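Local structure of N-acetyltransferase domain-containing protein (Pyrococcus horikoshii, 1WWZ) at residues A[22-25]-A[26-30]; A[37-40]-A[41-45]; A[127-130]-A[131-134]. The protein binds acetyl-CoA and, as a member of the GNAT family, probably transfers the acetyl group to an acceptor that is not yet known. One frame throughout, in Å; residues are numbered along the deposited sequence.

How the contacts relate
Read from the N terminus, the three contacts follow one another in series; none nests in or crosses another, and each is a local turn of chain. Contact 1 ends helix 14-27. Contact 2 opens helix 38-53, and the two touch: Asp-22 OD1 forms a salt bridge with Arg-39 NH1 at 2.7 Å, while the Tyr-24 side chain packs on Tyr-41 and Ala-42. The chain between them, including helix 32-35, is thus closed into a loop. Contact 3, after strand 120-126, begins helix 130-138. It does not touch contact 1, their nearest atoms being about 5 Å apart, but both meet the same acetyl-CoA; contact 2 stands off from that site.

Contact 1. Residues A[22-25]-A[26-30]; sequences DVYM and SGYEG. With ACO (acetyl coenzyme *a), chain C.
Ser-26 opens the last turn of helix 14-27, its N bonded to Asp-22 O at 2.9 Å, with CB resting on the same carbonyl oxygen. Its OG leaves the turn to accept from Lys-95 N. Gly-27 follows with a straighter bond to Val-23 O (165° at the hydrogen), and its own O lies 3.3 Å from C7P of acetyl-CoA.

Tyr-28 is where the chain leaves helical geometry, although its N still bonds to Tyr-24 O. Its ring is clasped between protein and cofactor. On one face, toward the rim, sits C6P of the pantetheine arm; toward the other comes Tyr-24, whose ring centre lies 4.6 Å from that of Tyr-28, the planes inclined at 36°. This is neither a stack nor a T-shape: Tyr-28 CD1 stands over the middle of the Tyr-24 ring, and the two CE1 atoms approach to 3.6 Å. With CG anti to the backbone N (chi1 -180°), Tyr-24 is placed to receive it. Tyr-28 OH reaches C2P at 3.3 Å and is hydrogen-bonded to Glu-90. Glu-29 N then makes a weak bond to Ser-26 O.

Gly-27 and Tyr-28 so wall the pantetheine arm in the acetyl-CoA pocket of this GNAT fold. The helix end is thus wedged between helix 38-53, where Tyr-24 meets Ala-42 and Ile-46, and strand 83-93, where Tyr-28 packs on Val-92.

Contact 2. Residues A[37-40]-A[41-45]; sequences EGRD and YARNY
Arg-43 folds back over Arg-39 and Asp-40 in the N-terminal turn of helix 38-53, at the surface and away from the cofactor. Its CB rests 3.3 Å from Arg-39 O, the oxygen to which Arg-43 N also donates in a short helical bond of 2.7 Å. CG stands anti to the backbone N (chi1 -176°), and the chain runs on extended to CD before bending at chi3, which brings the guanidinium back over the helix. CZ consequently hangs obliquely above Arg-39 O. NH1 lies 3.4 Å from Asp-40 CA, which is at the edge of the guanidinium near its plane. NH1 is about as close to Arg-39 O, but the angle is too poor for a hydrogen bond. At the other branch, NH2 approaches Arg-39 CB to 4.2 Å.

Two further links hold the backbone around this arm. Asn-44 N bonds nearly straight to Asp-40 O (170°), and the Asn-44 amide curls back against that same oxygen without a proper bonding angle. Water 1 donates to Glu-37 O and accepts from Tyr-41 N, bridging the chain at the helix start.

Asp-40 runs alongside Arg-43 and points the same way, yet its carboxylate plane is turned 76° from the guanidinium and OD1 remains 4.0 Å from NH1, beyond a salt bridge. The attraction is therefore probably weaker than that of a paired salt bridge. It may nonetheless temper the closeness of the two arginines, whose like charges lie 4.2 Å apart between Arg-39 NE and Arg-43 NH2. Arg-39, on the side facing helix 14-27, has a firmer mate in Asp-22 and is paired across helices, while Arg-43 has Asp-40 close by but not in salt-bridge contact.

Contact 3. Residues A[127-130]-A[131-134]; sequences EKNY and GAMN. With ACO (acetyl coenzyme *a), chain C.
The Tyr-130 ring lies against the backbone of Gly-131, its CD1 3.1 Å from Gly-131 N, with water 2 centred over one face and the adenine N1A of acetyl-CoA at its edge. A chi1 of 53°, placing CG between the backbone N and the carbonyl carbon, folds the ring back over this first turn. Water 2 also fastens the turn: it donates to Asn-129 OD1 and accepts from Gly-131 N.

The other flat group, the Asn-129 amide, works with both ends. OD1 takes the water and a weak bond from Ala-132 N at 3.3 Å, while ND2 donates to the pantetheine carbonyl O5P at 2.5 Å. Ala-132 CB packs beside the amide, 3.6 Å from Asn-129 ND2.

Asn-129 is thus the N-cap of helix 130-138, following strand 120-126 of the GNAT fold, and the same residue that caps the helix holds the cofactor arm. An alanine in its place would remove both amide ends, and is likely to leave Ala-132 N without its cap and O5P without this donor.

The backbone of Asn-129 serves too, its O accepting from Met-133 N in the carbonyl plane. Met-133 bends at chi3 (-73°), curling CE back to 3.4 Å from Glu-127 O; its side chain also meets Val-125 and Met-153 on the sheet.

One turn along, Asn-134 N bonds to Tyr-130 O, and Asn-134 ND2 donates to adenine N3A at 2.9 Å. Gly-131, between the two asparagines in sequence, brings CA to 3.4 Å from adenine C6A, where a side chain would collide with the exocyclic N6A.

Contact 1. Residues A[22-25]-A[26-30]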
loop_
_atom_site.group_PDB
_atom_site.type_symbol
_atom_site.label_atom_id
_atom_site.label_comp_id
_atom_site.label_asym_id
_atom_site.label_seq_id
_atom_site.Cartn_x
_atom_site.Cartn_y
_atom_site.Cartn_z
ATOM N N ASP A 22 0.684 -14.891 20.084
ATOM C CA ASP A 22 1.998 -15.429 19.719
ATOM C C ASP A 22 2.775 -14.415 18.875
ATOM O O ASP A 22 3.956 -14.159 19.119
ATOM C CB ASP A 22 1.860 -16.739 18.929
ATOM C CG ASP A 22 1.205 -17.851 19.731
ATOM O OD1 ASP A 22 1.169 -17.762 20.976
ATOM O OD2 ASP A 22 0.735 -18.828 19.109
ATOM N N VAL A 23 2.105 -13.844 17.878
ATOM C CA VAL A 23 2.727 -12.854 17.005
ATOM C C VAL A 23 3.170 -11.647 17.825
ATOM O O VAL A 23 4.276 -11.133 17.659
ATOM C CB VAL A 23 1.739 -12.377 15.909
ATOM C CG1 VAL A 23 2.296 -11.150 15.194
ATOM C CG2 VAL A 23 1.489 -13.499 14.915
ATOM N N TYR A 24 2.288 -11.202 18.712
ATOM C CA TYR A 24 2.563 -10.060 19.567
ATOM C C TYR A 24 3.777 -10.324 20.459
ATOM O O TYR A 24 4.701 -9.514 20.519
ATOM C CB TYR A 24 1.333 -9.768 20.428
ATOM C CG TYR A 24 1.476 -8.591 21.363
ATOM C CD1 TYR A 24 0.894 -7.359 21.063
ATOM C CD2 TYR A 24 2.167 -8.719 22.567
ATOM C CE1 TYR A 24 0.992 -6.286 21.948
ATOM C CE2 TYR A 24 2.272 -7.659 23.452
ATOM C CZ TYR A 24 1.682 -6.446 23.140
ATOM O OH TYR A 24 1.773 -5.404 24.028
ATOM N N MET A 25 3.769 -11.460 21.150
ATOM C CA MET A 25 4.874 -11.815 22.040
ATOM C C MET A 25 6.195 -11.948 21.284
ATOM O O MET A 25 7.253 -11.556 21.783
ATOM C CB MET A 25 4.571 -13.129 22.768
ATOM C CG MET A 25 3.357 -13.083 23.683
ATOM S SD MET A 25 3.442 -11.767 24.912
ATOM C CE MET A 25 4.731 -12.396 26.016
ATOM N N SER A 26 6.126 -12.510 20.082
ATOM C CA SER A 26 7.306 -12.692 19.248
ATOM C C SER A 26 7.860 -11.344 18.809
ATOM O O SER A 26 9.054 -11.077 18.931
ATOM C CB SER A 26 6.952 -13.528 18.015
ATOM O OG SER A 26 8.012 -13.522 17.071
ATOM N N GLY A 27 6.978 -10.490 18.304
ATOM C CA GLY A 27 7.401 -9.184 17.838
ATOM C C GLY A 27 7.874 -8.229 18.916
ATOM O O GLY A 27 8.775 -7.431 18.675
ATOM N N TYR A 28 7.274 -8.296 20.101
ATOM C CA TYR A 28 7.667 -7.403 21.186
ATOM C C TYR A 28 8.787 -7.930 22.070
ATOM O O TYR A 28 9.120 -7.318 23.086
ATOM C CB TYR A 28 6.468 -7.049 22.065
ATOM C CG TYR A 28 5.704 -5.844 21.562
ATOM C CD1 TYR A 28 4.518 -5.992 20.843
ATOM C CD2 TYR A 28 6.193 -4.555 21.776
ATOM C CE1 TYR A 28 3.837 -4.882 20.346
ATOM C CE2 TYR A 28 5.522 -3.441 21.284
ATOM C CZ TYR A 28 4.346 -3.613 20.569
ATOM O OH TYR A 28 3.689 -2.515 20.071
ATOM N N GLU A 29 9.367 -9.061 21.685
ATOM C CA GLU A 29 10.458 -9.638 22.456
ATOM C C GLU A 29 11.624 -8.656 22.416
ATOM O O GLU A 29 12.107 -8.296 21.340
ATOM C CB GLU A 29 10.878 -10.982 21.864
ATOM C CG GLU A 29 11.826 -11.779 22.752
ATOM C CD GLU A 29 12.526 -12.895 22.002
ATOM O OE1 GLU A 29 13.180 -12.592 20.980
ATOM O OE2 GLU A 29 12.431 -14.063 22.434
ATOM N N GLY A 30 12.061 -8.216 23.593
ATOM C CA GLY A 30 13.156 -7.265 23.667
ATOM C C GLY A 30 12.642 -5.859 23.905
ATOM O O GLY A 30 13.386 -4.982 24.347
HETATM N N1A ACO C . 15.588 -0.036 11.901
HETATM C C2A ACO C . 15.520 0.845 10.901
HETATM N N3A ACO C . 14.487 0.991 10.020
HETATM C C4A ACO C . 13.437 0.089 10.254
HETATM C C5A ACO C . 13.435 -0.857 11.261
HETATM C C6A ACO C . 14.599 -0.910 12.131
HETATM N N6A ACO C . 14.701 -1.801 13.124
HETATM N N7A ACO C . 12.261 -1.601 11.220
HETATM C C8A ACO C . 11.595 -1.092 10.219
HETATM N N9A ACO C . 12.246 -0.045 9.574
HETATM C C1B ACO C . 11.821 0.748 8.433
HETATM C C2B ACO C . 12.654 0.533 7.158
HETATM O O2B ACO C . 12.571 1.753 6.392
HETATM C C3B ACO C . 11.990 -0.725 6.537
HETATM O O3B ACO C . 12.236 -0.658 5.118
HETATM P P3B ACO C . 13.472 -1.319 4.329
HETATM O O7A ACO C . 14.672 -0.630 4.905
HETATM O O8A ACO C . 13.254 -0.979 2.932
HETATM O O9A ACO C . 13.425 -2.772 4.605
HETATM C C4B ACO C . 10.531 -0.507 6.840
HETATM O O4B ACO C . 10.538 0.410 7.971
HETATM C C5B ACO C . 9.783 -1.717 7.353
HETATM O O5B ACO C . 10.023 -2.904 6.618
HETATM P P1A ACO C . 9.134 -4.184 6.931
HETATM O O1A ACO C . 9.917 -5.362 6.564
HETATM O O2A ACO C . 7.791 -4.000 6.251
HETATM O O3A ACO C . 9.130 -4.133 8.571
HETATM P P2A ACO C . 8.416 -5.104 9.540
HETATM O O4A ACO C . 9.501 -5.597 10.411
HETATM O O5A ACO C . 7.673 -6.094 8.716
HETATM O O6A ACO C . 7.396 -4.253 10.351
HETATM C CBP ACO C . 7.252 -3.329 12.669
HETATM C CCP ACO C . 7.763 -3.124 11.262
HETATM C CDP ACO C . 7.612 -2.030 13.465
HETATM C CEP ACO C . 5.727 -3.573 12.646
HETATM C CAP ACO C . 7.978 -4.595 13.266
HETATM O OAP ACO C . 9.381 -4.348 13.316
HETATM C C9P ACO C . 7.547 -5.004 14.698
HETATM O O9P ACO C . 6.654 -5.818 14.890
HETATM N N8P ACO C . 8.212 -4.396 15.733
HETATM C C7P ACO C . 7.932 -4.653 17.168
HETATM C C6P ACO C . 6.602 -4.052 17.666
HETATM C C5P ACO C . 6.548 -2.552 17.509
HETATM O O5P ACO C . 7.511 -1.828 17.871
HETATM N N4P ACO C . 5.459 -2.001 16.995
HETATM C C3P ACO C . 5.033 -0.628 16.705
HETATM C C2P ACO C . 4.531 -0.083 18.045
HETATM S S1P ACO C . 3.918 1.661 17.736
HETATM C C ACO C . 2.415 1.399 17.602
HETATM O O ACO C . 1.760 0.259 17.689
HETATM C CH3 ACO C . 1.184 2.458 17.314
#

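Contact 2. Residues A[37-40]-A[41-45]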
loop_
_atom_site.group_PDB
_atom_site.type_symbol
_atom_site.label_atom_id
_atom_site.label_comp_id
_atom_site.label_asym_id
_atom_site.label_seq_id
_atom_site.Cartn_x
_atom_site.Cartn_y
_atom_site.Cartn_z
ATOM N N GLU A 37 4.856 -7.483 29.897
ATOM C CA GLU A 37 5.402 -8.814 30.169
ATOM C C GLU A 37 4.306 -9.862 30.322
ATOM O O GLU A 37 3.295 -9.624 30.983
ATOM C CB GLU A 37 6.260 -8.792 31.442
ATOM C CG GLU A 37 7.566 -8.009 31.307
ATOM C CD GLU A 37 8.689 -8.822 30.679
ATOM O OE1 GLU A 37 8.385 -9.812 29.976
ATOM O OE2 GLU A 37 9.869 -8.461 30.881
ATOM N N GLY A 38 4.514 -11.020 29.704
ATOM C CA GLY A 38 3.548 -12.098 29.796
ATOM C C GLY A 38 2.455 -12.070 28.749
ATOM O O GLY A 38 2.102 -11.015 28.223
ATOM N N ARG A 39 1.911 -13.246 28.455
ATOM C CA ARG A 39 0.848 -13.381 27.471
ATOM C C ARG A 39 -0.452 -12.726 27.943
ATOM O O ARG A 39 -1.288 -12.339 27.128
ATOM C CB ARG A 39 0.606 -14.863 27.168
ATOM C CG ARG A 39 1.784 -15.560 26.497
ATOM C CD ARG A 39 1.529 -17.053 26.342
ATOM N NE ARG A 39 0.433 -17.346 25.424
ATOM C CZ ARG A 39 0.524 -17.278 24.100
ATOM N NH1 ARG A 39 1.668 -16.928 23.527
ATOM N NH2 ARG A 39 -0.531 -17.561 23.347
ATOM N N ASP A 40 -0.619 -12.602 29.258
ATOM C CA ASP A 40 -1.821 -11.990 29.818
ATOM C C ASP A 40 -1.954 -10.531 29.392
ATOM O O ASP A 40 -3.031 -10.099 28.983
ATOM C CB ASP A 40 -1.807 -12.079 31.347
ATOM C CG ASP A 40 -1.970 -13.498 31.848
ATOM O OD1 ASP A 40 -1.130 -14.355 31.499
ATOM O OD2 ASP A 40 -2.937 -13.756 32.593
ATOM N N TYR A 41 -0.867 -9.773 29.496
ATOM C CA TYR A 41 -0.888 -8.369 29.096
ATOM C C TYR A 41 -1.327 -8.292 27.634
ATOM O O TYR A 41 -2.229 -7.527 27.280
ATOM C CB TYR A 41 0.502 -7.742 29.239
ATOM C CG TYR A 41 0.564 -6.290 28.809
ATOM C CD1 TYR A 41 0.535 -5.261 29.747
ATOM C CD2 TYR A 41 0.634 -5.946 27.458
ATOM C CE1 TYR A 41 0.576 -3.921 29.348
ATOM C CE2 TYR A 41 0.672 -4.614 27.052
ATOM C CZ TYR A 41 0.644 -3.608 28.001
ATOM O OH TYR A 41 0.688 -2.291 27.598
ATOM N N ALA A 42 -0.680 -9.096 26.794
ATOM C CA ALA A 42 -0.984 -9.136 25.369
ATOM C C ALA A 42 -2.438 -9.517 25.125
ATOM O O ALA A 42 -3.125 -8.879 24.335
ATOM C CB ALA A 42 -0.060 -10.130 24.665
ATOM N N ARG A 43 -2.904 -10.558 25.807
ATOM C CA ARG A 43 -4.280 -11.008 25.647
ATOM C C ARG A 43 -5.273 -9.894 25.971
ATOM O O ARG A 43 -6.201 -9.640 25.208
ATOM C CB ARG A 43 -4.558 -12.222 26.546
ATOM C CG ARG A 43 -5.952 -12.815 26.356
ATOM C CD ARG A 43 -6.196 -14.061 27.212
ATOM N NE ARG A 43 -5.276 -15.155 26.898
ATOM C CZ ARG A 43 -4.073 -15.304 27.446
ATOM N NH1 ARG A 43 -3.634 -14.431 28.344
ATOM N NH2 ARG A 43 -3.304 -16.327 27.098
ATOM N N ASN A 44 -5.071 -9.227 27.104
ATOM C CA ASN A 44 -5.971 -8.157 27.500
ATOM C C ASN A 44 -5.938 -6.958 26.562
ATOM O O ASN A 44 -6.983 -6.390 26.248
ATOM C CB ASN A 44 -5.669 -7.704 28.930
ATOM C CG ASN A 44 -5.831 -8.823 29.934
ATOM O OD1 ASN A 44 -6.698 -9.683 29.780
ATOM N ND2 ASN A 44 -5.007 -8.813 30.976
ATOM N N TYR A 45 -4.752 -6.564 26.111
ATOM C CA TYR A 45 -4.679 -5.420 25.216
ATOM C C TYR A 45 -5.318 -5.740 23.868
ATOM O O TYR A 45 -6.069 -4.929 23.319
ATOM C CB TYR A 45 -3.232 -4.961 25.008
ATOM C CG TYR A 45 -3.159 -3.654 24.247
ATOM C CD1 TYR A 45 -3.865 -2.540 24.691
ATOM C CD2 TYR A 45 -2.416 -3.540 23.074
ATOM C CE1 TYR A 45 -3.838 -1.341 23.993
ATOM C CE2 TYR A 45 -2.383 -2.340 22.360
ATOM C CZ TYR A 45 -3.097 -1.247 22.829
ATOM O OH TYR A 45 -3.078 -0.055 22.142
HETATM O O HOH W 1 1.082 -10.987 31.436
#

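Contact 3. Residues A[127-130]-A[131-134]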
loop_
_atom_site.group_PDB
_atom_site.type_symbol
_atom_site.label_atom_id
_atom_site.label_comp_id
_atom_site.label_asym_id
_atom_site.label_seq_id
_atom_site.Cartn_x
_atom_site.Cartn_y
_atom_site.Cartn_z
ATOM N N GLU A 127 9.688 5.624 23.005
ATOM C CA GLU A 127 10.790 6.534 22.711
ATOM C C GLU A 127 12.064 5.857 22.202
ATOM O O GLU A 127 12.820 6.450 21.435
ATOM C CB GLU A 127 11.102 7.387 23.947
ATOM C CG GLU A 127 11.702 6.627 25.122
ATOM C CD GLU A 127 11.791 7.478 26.382
ATOM O OE1 GLU A 127 11.976 8.706 26.263
ATOM O OE2 GLU A 127 11.687 6.917 27.492
ATOM N N LYS A 128 12.299 4.617 22.617
ATOM C CA LYS A 128 13.490 3.891 22.182
ATOM C C LYS A 128 13.248 3.139 20.875
ATOM O O LYS A 128 14.181 2.629 20.261
ATOM C CB LYS A 128 13.933 2.898 23.264
ATOM C CG LYS A 128 14.316 3.540 24.588
ATOM C CD LYS A 128 14.695 2.494 25.630
ATOM C CE LYS A 128 14.896 3.141 26.998
ATOM N NZ LYS A 128 15.099 2.139 28.081
ATOM N N ASN A 129 11.993 3.087 20.443
ATOM C CA ASN A 129 11.624 2.368 19.224
ATOM C C ASN A 129 11.965 3.145 17.950
ATOM O O ASN A 129 11.072 3.581 17.219
ATOM C CB ASN A 129 10.122 2.071 19.257
ATOM C CG ASN A 129 9.746 0.869 18.425
ATOM O OD1 ASN A 129 10.501 0.433 17.555
ATOM N ND2 ASN A 129 8.558 0.330 18.679
ATOM N N TYR A 130 13.258 3.305 17.672
ATOM C CA TYR A 130 13.696 4.048 16.494
ATOM C C TYR A 130 13.296 3.386 15.178
ATOM O O TYR A 130 13.104 4.066 14.169
ATOM C CB TYR A 130 15.218 4.251 16.547
ATOM C CG TYR A 130 15.986 2.967 16.747
ATOM C CD1 TYR A 130 16.277 2.128 15.668
ATOM C CD2 TYR A 130 16.376 2.560 18.021
ATOM C CE1 TYR A 130 16.932 0.917 15.859
ATOM C CE2 TYR A 130 17.029 1.351 18.221
ATOM C CZ TYR A 130 17.301 0.535 17.138
ATOM O OH TYR A 130 17.931 -0.667 17.335
ATOM N N GLY A 131 13.167 2.063 15.194
ATOM C CA GLY A 131 12.791 1.338 13.994
ATOM C C GLY A 131 11.387 1.672 13.533
ATOM O O GLY A 131 11.159 1.975 12.361
ATOM N N ALA A 132 10.438 1.617 14.460
ATOM C CA ALA A 132 9.053 1.926 14.132
ATOM C C ALA A 132 8.927 3.396 13.745
ATOM O O ALA A 132 8.242 3.735 12.780
ATOM C CB ALA A 132 8.148 1.613 15.324
ATOM N N MET A 133 9.590 4.273 14.492
ATOM C CA MET A 133 9.516 5.693 14.187
ATOM C C MET A 133 10.091 6.001 12.808
ATOM O O MET A 133 9.597 6.889 12.114
ATOM C CB MET A 133 10.226 6.515 15.267
ATOM C CG MET A 133 9.515 6.476 16.615
ATOM S SD MET A 133 10.198 7.637 17.815
ATOM C CE MET A 133 11.713 6.838 18.198
ATOM N N ASN A 134 11.131 5.270 12.408
ATOM C CA ASN A 134 11.722 5.482 11.086
ATOM C C ASN A 134 10.688 5.125 10.024
ATOM O O ASN A 134 10.492 5.863 9.058
ATOM C CB ASN A 134 12.976 4.619 10.895
ATOM C CG ASN A 134 13.549 4.725 9.483
ATOM O OD1 ASN A 134 13.756 5.825 8.963
ATOM N ND2 ASN A 134 13.814 3.583 8.864
HETATM N N1A ACO C . 15.588 -0.036 11.901
HETATM C C2A ACO C . 15.520 0.845 10.901
HETATM N N3A ACO C . 14.487 0.991 10.020
HETATM C C4A ACO C . 13.437 0.089 10.254
HETATM C C5A ACO C . 13.435 -0.857 11.261
HETATM C C6A ACO C . 14.599 -0.910 12.131
HETATM N N6A ACO C . 14.701 -1.801 13.124
HETATM N N7A ACO C . 12.261 -1.601 11.220
HETATM C C8A ACO C . 11.595 -1.092 10.219
HETATM N N9A ACO C . 12.246 -0.045 9.574
HETATM C C1B ACO C . 11.821 0.748 8.433
HETATM C C2B ACO C . 12.654 0.533 7.158
HETATM O O2B ACO C . 12.571 1.753 6.392
HETATM C C3B ACO C . 11.990 -0.725 6.537
HETATM O O3B ACO C . 12.236 -0.658 5.118
HETATM P P3B ACO C . 13.472 -1.319 4.329
HETATM O O7A ACO C . 14.672 -0.630 4.905
HETATM O O8A ACO C . 13.254 -0.979 2.932
HETATM O O9A ACO C . 13.425 -2.772 4.605
HETATM C C4B ACO C . 10.531 -0.507 6.840
HETATM O O4B ACO C . 10.538 0.410 7.971
HETATM C C5B ACO C . 9.783 -1.717 7.353
HETATM O O5B ACO C . 10.023 -2.904 6.618
HETATM P P1A ACO C . 9.134 -4.184 6.931
HETATM O O1A ACO C . 9.917 -5.362 6.564
HETATM O O2A ACO C . 7.791 -4.000 6.251
HETATM O O3A ACO C . 9.130 -4.133 8.571
HETATM P P2A ACO C . 8.416 -5.104 9.540
HETATM O O4A ACO C . 9.501 -5.597 10.411
HETATM O O5A ACO C . 7.673 -6.094 8.716
HETATM O O6A ACO C . 7.396 -4.253 10.351
HETATM C CBP ACO C . 7.252 -3.329 12.669
HETATM C CCP ACO C . 7.763 -3.124 11.262
HETATM C CDP ACO C . 7.612 -2.030 13.465
HETATM C CEP ACO C . 5.727 -3.573 12.646
HETATM C CAP ACO C . 7.978 -4.595 13.266
HETATM O OAP ACO C . 9.381 -4.348 13.316
HETATM C C9P ACO C . 7.547 -5.004 14.698
HETATM O O9P ACO C . 6.654 -5.818 14.890
HETATM N N8P ACO C . 8.212 -4.396 15.733
HETATM C C7P ACO C . 7.932 -4.653 17.168
HETATM C C6P ACO C . 6.602 -4.052 17.666
HETATM C C5P ACO C . 6.548 -2.552 17.509
HETATM O O5P ACO C . 7.511 -1.828 17.871
HETATM N N4P ACO C . 5.459 -2.001 16.995
HETATM C C3P ACO C . 5.033 -0.628 16.705
HETATM C C2P ACO C . 4.531 -0.083 18.045
HETATM S S1P ACO C . 3.918 1.661 17.736
HETATM C C ACO C . 2.415 1.399 17.602
HETATM O O ACO C . 1.760 0.259 17.689
HETATM C CH3 ACO C . 1.184 2.458 17.314
HETATM O O HOH W 2 13.159 0.137 16.946
#